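Local coordinates for CheA (Treponema denticola, PDB 6Y1Y), which is a chemotaxis histidine kinase, here its dimerization domain, which probably autophosphorylates and relays chemoreceptor signals toward the flagellar motors, at the interface of chains A and B. Coordinates in Å, arbitrary orientation; residue numbers count along the deposited sequence, not the author numbering. Chains: chain A/B, CheA.

The interface of chains A and B. Residues chain A 41, 90, 93-94, 97; chain B 38, 41-42, 93, 97.
In the four-helix core of the CheA dimerization domain, where helices 7-67 and 93-125 of both chains pack as a coiled coil, A:Phe93 and B:Phe41 show how aromatic side chains interlock across a two-fold axis. A:Phe93 leans at a slant over one face of B:Phe41, its CD2 standing over the ring centre, 3.4 Å above the plane. B:Phe41 reaches this place with CG anti to its backbone N (chi1 177°). The twin contact has the same form: CD1 of B:Phe93 sits over the centre of the A:Phe41 ring, 3.5 Å from CZ. Between the two pairs, the two Phe41 side chains run antiparallel past one another, rim to rim, while the Phe93 rings meet tip to tip. A:Phe90, in the loop just ahead of helix 93-125, receives the edge of B:Phe41 on its face, the planes 76° apart. One turn further along helix 93-125, the methionines of the two chains also meet at their tips, SD of A:Met97 lying 3.7 Å from the methyl CE of B:Met97. Direct polar bonds between the chains are absent from this patch, which therefore rests mainly on apolar packing. At its margin, CB of A:Asp94 packs 3.8 Å from CE2 of B:Phe41. A water bridges the chains there, 2.9 Å from carboxylate OD2 of A:Asp94. On its other side the same water lies 2.8 Å from the phenol OH of B:Tyr38.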
# COMPACT_ATOMS: atom_id res chain seq x y z
N PHE A 41 5.75 2.46 -6.13
CA PHE A 41 5.90 1.12 -6.69
C PHE A 41 5.76 1.14 -8.21
O PHE A 41 6.53 0.48 -8.92
CB PHE A 41 4.87 0.15 -6.11
CG PHE A 41 5.03 -1.23 -6.70
CD1 PHE A 41 5.89 -2.12 -6.10
CD2 PHE A 41 4.43 -1.57 -7.90
CE1 PHE A 41 6.11 -3.36 -6.65
CE2 PHE A 41 4.68 -2.80 -8.47
CZ PHE A 41 5.50 -3.70 -7.83
N PHE A 90 13.53 -0.12 -5.80
CA PHE A 90 12.32 0.21 -5.05
C PHE A 90 12.60 1.09 -3.84
O PHE A 90 11.66 1.48 -3.14
CB PHE A 90 11.59 -1.08 -4.64
CG PHE A 90 10.98 -1.80 -5.82
CD1 PHE A 90 9.74 -1.43 -6.30
CD2 PHE A 90 11.66 -2.82 -6.47
CE1 PHE A 90 9.18 -2.04 -7.41
CE2 PHE A 90 11.10 -3.44 -7.58
CZ PHE A 90 9.86 -3.05 -8.03
N PHE A 93 10.50 1.65 -0.38
CA PHE A 93 9.09 1.26 -0.46
C PHE A 93 8.68 0.39 0.72
O PHE A 93 7.64 0.63 1.35
CB PHE A 93 8.81 0.51 -1.76
CG PHE A 93 7.39 0.03 -1.87
CD1 PHE A 93 6.39 0.88 -2.32
CD2 PHE A 93 7.04 -1.25 -1.47
CE1 PHE A 93 5.07 0.47 -2.39
CE2 PHE A 93 5.72 -1.67 -1.52
CZ PHE A 93 4.73 -0.82 -2.00
N ASP A 94 9.47 -0.64 1.04
CA ASP A 94 9.04 -1.57 2.07
C ASP A 94 8.95 -0.91 3.45
O ASP A 94 7.97 -1.13 4.18
CB ASP A 94 9.94 -2.80 2.09
CG ASP A 94 11.30 -2.51 2.62
OD1 ASP A 94 12.04 -1.73 1.98
OD2 ASP A 94 11.63 -3.05 3.70
N MET A 97 6.06 1.51 3.47
CA MET A 97 4.81 0.76 3.50
C MET A 97 4.53 0.22 4.90
O MET A 97 3.40 0.32 5.38
CB MET A 97 4.85 -0.37 2.49
CG MET A 97 3.59 -1.18 2.50
SD MET A 97 2.37 -0.46 1.40
CE MET A 97 1.30 -1.89 1.10
N TYR B 38 2.03 -5.75 1.78
CA TYR B 38 3.38 -5.61 2.31
C TYR B 38 4.10 -6.95 2.31
O TYR B 38 5.25 -7.05 1.84
CB TYR B 38 3.33 -5.02 3.74
CG TYR B 38 4.67 -5.05 4.45
CD1 TYR B 38 5.66 -4.13 4.15
CD2 TYR B 38 4.94 -6.03 5.40
CE1 TYR B 38 6.89 -4.17 4.79
CE2 TYR B 38 6.17 -6.08 6.04
CZ TYR B 38 7.14 -5.15 5.74
OH TYR B 38 8.36 -5.21 6.38
N PHE B 41 4.96 -7.93 -1.23
CA PHE B 41 6.12 -7.18 -1.71
C PHE B 41 7.41 -7.75 -1.13
O PHE B 41 8.41 -7.90 -1.86
CB PHE B 41 6.00 -5.70 -1.38
CG PHE B 41 7.22 -4.94 -1.82
CD1 PHE B 41 7.31 -4.48 -3.13
CD2 PHE B 41 8.31 -4.79 -0.97
CE1 PHE B 41 8.45 -3.83 -3.57
CE2 PHE B 41 9.46 -4.15 -1.40
CZ PHE B 41 9.53 -3.67 -2.71
N GLN B 42 7.43 -8.03 0.17
CA GLN B 42 8.65 -8.55 0.79
C GLN B 42 9.06 -9.88 0.16
O GLN B 42 10.24 -10.08 -0.18
CB GLN B 42 8.43 -8.71 2.29
CG GLN B 42 8.29 -7.39 2.99
CD GLN B 42 9.60 -6.64 3.03
OE1 GLN B 42 10.04 -6.07 2.03
NE2 GLN B 42 10.24 -6.65 4.20
N PHE B 93 1.11 -6.95 -8.92
CA PHE B 93 1.18 -6.13 -7.71
C PHE B 93 0.73 -4.70 -7.96
O PHE B 93 -0.00 -4.13 -7.14
CB PHE B 93 2.60 -6.13 -7.14
CG PHE B 93 2.70 -5.52 -5.75
CD1 PHE B 93 2.87 -4.15 -5.59
CD2 PHE B 93 2.60 -6.32 -4.62
CE1 PHE B 93 2.95 -3.58 -4.31
CE2 PHE B 93 2.68 -5.75 -3.35
CZ PHE B 93 2.85 -4.40 -3.20
N MET B 97 -2.24 -3.18 -5.74
CA MET B 97 -1.99 -2.05 -4.85
C MET B 97 -2.90 -0.88 -5.20
O MET B 97 -3.52 -0.27 -4.32
CB MET B 97 -0.52 -1.64 -4.94
CG MET B 97 -0.17 -0.46 -4.09
SD MET B 97 0.04 -0.98 -2.39
CE MET B 97 0.53 0.59 -1.67
O HOH W 1 10.20 -3.09 6.20